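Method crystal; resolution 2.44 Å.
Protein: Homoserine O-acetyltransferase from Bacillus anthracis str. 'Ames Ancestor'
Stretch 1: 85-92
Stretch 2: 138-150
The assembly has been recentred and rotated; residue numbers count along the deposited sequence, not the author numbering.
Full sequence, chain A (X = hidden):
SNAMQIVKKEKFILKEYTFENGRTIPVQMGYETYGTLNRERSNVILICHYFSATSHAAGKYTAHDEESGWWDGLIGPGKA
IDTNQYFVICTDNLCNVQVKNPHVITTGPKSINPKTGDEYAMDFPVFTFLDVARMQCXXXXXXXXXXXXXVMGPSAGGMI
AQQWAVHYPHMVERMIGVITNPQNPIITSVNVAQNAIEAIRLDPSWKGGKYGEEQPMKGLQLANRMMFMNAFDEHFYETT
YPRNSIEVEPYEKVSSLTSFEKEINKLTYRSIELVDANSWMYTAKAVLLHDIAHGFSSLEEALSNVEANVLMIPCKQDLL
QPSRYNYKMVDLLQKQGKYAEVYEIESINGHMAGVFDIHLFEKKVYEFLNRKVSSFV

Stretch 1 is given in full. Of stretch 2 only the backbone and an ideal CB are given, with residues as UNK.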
# COMPACT_ATOMS: atom_id res chain seq x y z
N GLN A 85 40.43 -5.37 18.05
CA GLN A 85 41.33 -4.86 17.01
C GLN A 85 40.88 -3.56 16.40
O GLN A 85 41.71 -2.73 16.04
CB GLN A 85 41.36 -5.89 15.94
CG GLN A 85 42.55 -5.80 15.08
CD GLN A 85 42.60 -6.94 14.11
OE1 GLN A 85 42.23 -8.09 14.44
NE2 GLN A 85 43.07 -6.65 12.89
N TYR A 86 39.57 -3.35 16.29
CA TYR A 86 39.05 -2.17 15.61
C TYR A 86 38.30 -1.24 16.58
O TYR A 86 37.72 -1.67 17.59
CB TYR A 86 38.12 -2.59 14.47
CG TYR A 86 38.85 -3.31 13.36
CD1 TYR A 86 39.78 -2.65 12.62
CD2 TYR A 86 38.61 -4.65 13.07
CE1 TYR A 86 40.47 -3.26 11.63
CE2 TYR A 86 39.31 -5.30 12.06
CZ TYR A 86 40.24 -4.58 11.33
OH TYR A 86 40.98 -5.14 10.31
N PHE A 87 38.31 0.04 16.25
CA PHE A 87 37.51 1.02 16.95
C PHE A 87 36.27 1.21 16.07
O PHE A 87 36.38 1.71 14.95
CB PHE A 87 38.30 2.32 17.08
CG PHE A 87 37.56 3.40 17.78
CD1 PHE A 87 37.17 3.24 19.10
CD2 PHE A 87 37.25 4.56 17.13
CE1 PHE A 87 36.49 4.22 19.76
CE2 PHE A 87 36.56 5.57 17.79
CZ PHE A 87 36.18 5.40 19.11
N VAL A 88 35.11 0.82 16.57
CA VAL A 88 33.90 0.81 15.75
C VAL A 88 32.96 1.93 16.16
O VAL A 88 32.72 2.10 17.35
CB VAL A 88 33.18 -0.55 15.88
CG1 VAL A 88 31.84 -0.56 15.08
CG2 VAL A 88 34.10 -1.69 15.46
N ILE A 89 32.44 2.70 15.19
CA ILE A 89 31.52 3.80 15.46
C ILE A 89 30.19 3.57 14.73
O ILE A 89 30.15 3.05 13.62
CB ILE A 89 32.06 5.17 14.94
CG1 ILE A 89 33.50 5.39 15.40
CG2 ILE A 89 31.11 6.35 15.36
CD1 ILE A 89 34.20 6.60 14.72
N CYS A 90 29.10 4.00 15.35
CA CYS A 90 27.80 3.98 14.71
C CYS A 90 27.01 5.15 15.20
O CYS A 90 27.06 5.46 16.38
CB CYS A 90 27.10 2.69 15.08
SG CYS A 90 25.56 2.43 14.15
N THR A 91 26.25 5.77 14.32
CA THR A 91 25.55 7.02 14.60
C THR A 91 24.05 6.90 14.31
O THR A 91 23.63 6.08 13.50
CB THR A 91 26.14 8.15 13.70
OG1 THR A 91 25.86 7.87 12.33
CG2 THR A 91 27.67 8.29 13.87
N ASP A 92 23.24 7.75 14.93
CA ASP A 92 21.83 7.84 14.60
C ASP A 92 21.62 8.68 13.32
O ASP A 92 22.13 9.77 13.20
CB ASP A 92 21.03 8.54 15.71
CG ASP A 92 21.02 7.81 17.04
OD1 ASP A 92 20.95 6.56 17.08
OD2 ASP A 92 21.03 8.54 18.06
N UNK A 138 31.88 15.05 9.58
CA UNK A 138 32.25 16.12 10.49
C UNK A 138 32.63 15.54 11.82
O UNK A 138 33.59 16.00 12.44
CB UNK A 138 31.11 17.13 10.65
N UNK A 139 31.83 14.58 12.28
CA UNK A 139 32.12 13.92 13.55
C UNK A 139 33.46 13.19 13.48
O UNK A 139 34.28 13.34 14.34
CB UNK A 139 31.00 12.94 13.91
N UNK A 140 33.67 12.39 12.44
CA UNK A 140 34.93 11.64 12.29
C UNK A 140 36.15 12.60 12.30
O UNK A 140 37.12 12.38 13.01
CB UNK A 140 34.91 10.83 10.99
N UNK A 141 36.05 13.68 11.52
CA UNK A 141 37.13 14.65 11.44
C UNK A 141 37.36 15.30 12.80
O UNK A 141 38.48 15.35 13.29
CB UNK A 141 36.82 15.71 10.38
N UNK A 142 36.27 15.69 13.46
CA UNK A 142 36.38 16.34 14.74
C UNK A 142 36.92 15.43 15.81
O UNK A 142 37.45 15.93 16.80
CB UNK A 142 35.02 16.89 15.17
N UNK A 143 36.81 14.12 15.62
CA UNK A 143 37.42 13.16 16.53
C UNK A 143 38.90 12.94 16.20
O UNK A 143 39.58 12.20 16.88
CB UNK A 143 36.66 11.83 16.48
N UNK A 144 39.39 13.58 15.15
CA UNK A 144 40.80 13.54 14.80
C UNK A 144 41.17 12.34 13.95
O UNK A 144 42.32 11.90 14.00
CB UNK A 144 41.65 13.54 16.07
N UNK A 145 40.21 11.82 13.17
CA UNK A 145 40.40 10.61 12.37
C UNK A 145 40.48 11.04 10.91
O UNK A 145 39.60 11.76 10.41
CB UNK A 145 39.27 9.60 12.59
N UNK A 146 41.50 10.59 10.20
CA UNK A 146 41.70 11.06 8.82
C UNK A 146 41.13 10.04 7.83
O UNK A 146 40.74 10.38 6.73
CB UNK A 146 43.18 11.30 8.54
N UNK A 147 41.11 8.79 8.23
CA UNK A 147 40.83 7.71 7.33
C UNK A 147 40.03 6.63 8.03
O UNK A 147 40.23 6.40 9.24
CB UNK A 147 42.13 7.14 6.76
N UNK A 148 39.13 5.99 7.30
CA UNK A 148 38.38 4.86 7.82
C UNK A 148 38.98 3.58 7.28
O UNK A 148 39.24 3.46 6.10
CB UNK A 148 36.90 4.96 7.46
N UNK A 149 39.21 2.60 8.13
CA UNK A 149 39.64 1.27 7.69
C UNK A 149 38.52 0.65 6.86
O UNK A 149 38.77 -0.05 5.89
CB UNK A 149 40.00 0.38 8.88
N UNK A 150 37.27 0.92 7.26
CA UNK A 150 36.07 0.47 6.51
C UNK A 150 34.86 1.29 6.90
O UNK A 150 34.79 1.80 8.03
CB UNK A 150 35.79 -1.01 6.76

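Position 138 lies on the helix with its CA-to-CB bond out of reach of the strand, so stretch 1 sets no demand; it is E138. At 139 the bond points toward the strand near T91, whose CG2 offers an apolar surface beyond 5.5 Å of the ideal CB. Leucine, isoleucine or methionine could close the gap. L139, with chi1 t and chi2 p, brings its CD2 to 4.1 Å from T91 CG2.

At 140 the bond runs sideways, and the methyl end of I89 lies off to the side of it. A flexible or branched aliphatic chain could turn toward it. I140 does so with both chi angles m, bringing its CD1 to 3.3 Å from I89 CD1, a tight apolar contact.

Positions 141 and 142 are directed out of reach and could hold many residues, polar ones included; they are K141 and D142.

Position 143 points toward the F87 ring and the end of I89, both too far for a short side chain. A long, unbranched apolar chain suits best, although leucine or phenylalanine might serve. The residue is M143, present as selenomethionine. M143 CE lies at the edge of the F87 ring, 3.6 Å from F87 CE2, while M143 SE is 4.2 Å from I89 CD1.

At 144 phi is 85°, which favours glycine. G144 is the first residue after the helix to leave helical phi/psi, in a Schellman motif: G144 N bonds to K141 O at 2.7 Å, and the N of 145 to I140 O at 3.1 Å.

Position 145 turns back toward the strand, its phi/psi of -108/129° extended and compatible with beta-branched residues. The methyl end of I89 lies ahead, beyond the reach of a short chain, so isoleucine or leucine would suit, valine less well. I145 extends its CD1 to 4.1 Å from I89 CD1, so that I89 CD1 meets three side chains of stretch 2.

Positions 146 and 147 are out of reach and open to many choices; they are A146 and R147. At 148 the bond is sideways and stretch 1 offers nothing within 5.5 Å of the ideal CB, so many residues are possible; L148 brings its end nearer but makes no close contact.

At 149 the bond points toward the Y86 ring, the ideal CB 4.6 Å from Y86 CE1. An aromatic or a polar chain able to approach the hydroxyl would fit. H149, with chi1 t, sets its ring obliquely to that of Y86, planes at 35°; H149 NE2 is 3.0 Å from Y86 OH.

Position 150 points out of reach, leaving the choice open, and is A150.

Stretch 2 (138-150) ELIKDMGIARLHA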
# COMPACT_ATOMS: atom_id res chain seq x y z
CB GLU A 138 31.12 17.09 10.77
CG GLU A 138 30.56 17.73 9.56
CD GLU A 138 31.31 18.94 9.17
OE1 GLU A 138 30.69 20.03 9.29
OE2 GLU A 138 32.50 18.80 8.75
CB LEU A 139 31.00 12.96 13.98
CG LEU A 139 31.32 11.95 15.10
CD1 LEU A 139 31.91 12.71 16.28
CD2 LEU A 139 30.09 11.14 15.54
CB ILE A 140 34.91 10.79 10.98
CG1 ILE A 140 33.80 9.70 11.07
CG2 ILE A 140 36.24 10.13 10.73
CD1 ILE A 140 34.04 8.67 12.16
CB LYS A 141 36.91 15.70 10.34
CG LYS A 141 37.07 15.10 8.91
CD LYS A 141 37.08 16.19 7.75
CE LYS A 141 35.66 16.75 7.35
NZ LYS A 141 35.51 17.34 5.91
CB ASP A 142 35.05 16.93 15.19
CG ASP A 142 34.67 18.17 14.42
OD1 ASP A 142 35.48 18.67 13.62
OD2 ASP A 142 33.54 18.66 14.59
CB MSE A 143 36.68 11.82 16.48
CG MSE A 143 35.34 11.85 17.16
SE MSE A 143 34.42 10.12 16.94
CE MSE A 143 35.56 9.01 18.08
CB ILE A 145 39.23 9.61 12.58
CG1 ILE A 145 39.18 9.17 14.07
CG2 ILE A 145 39.38 8.41 11.63
CD1 ILE A 145 37.86 8.52 14.59
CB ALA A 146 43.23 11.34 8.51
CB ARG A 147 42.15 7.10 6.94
CG ARG A 147 42.67 7.58 5.65
CD ARG A 147 43.98 6.88 5.37
NE ARG A 147 43.97 6.27 4.06
CZ ARG A 147 44.96 5.53 3.56
NH1 ARG A 147 46.07 5.32 4.28
NH2 ARG A 147 44.85 5.02 2.33
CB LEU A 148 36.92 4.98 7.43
CG LEU A 148 36.18 6.22 7.95
CD1 LEU A 148 34.73 6.28 7.46
CD2 LEU A 148 36.26 6.32 9.48
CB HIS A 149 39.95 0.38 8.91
CG HIS A 149 40.54 -0.95 8.58
ND1 HIS A 149 41.89 -1.12 8.28
CD2 HIS A 149 39.99 -2.18 8.51
CE1 HIS A 149 42.12 -2.39 8.02
NE2 HIS A 149 40.99 -3.06 8.15
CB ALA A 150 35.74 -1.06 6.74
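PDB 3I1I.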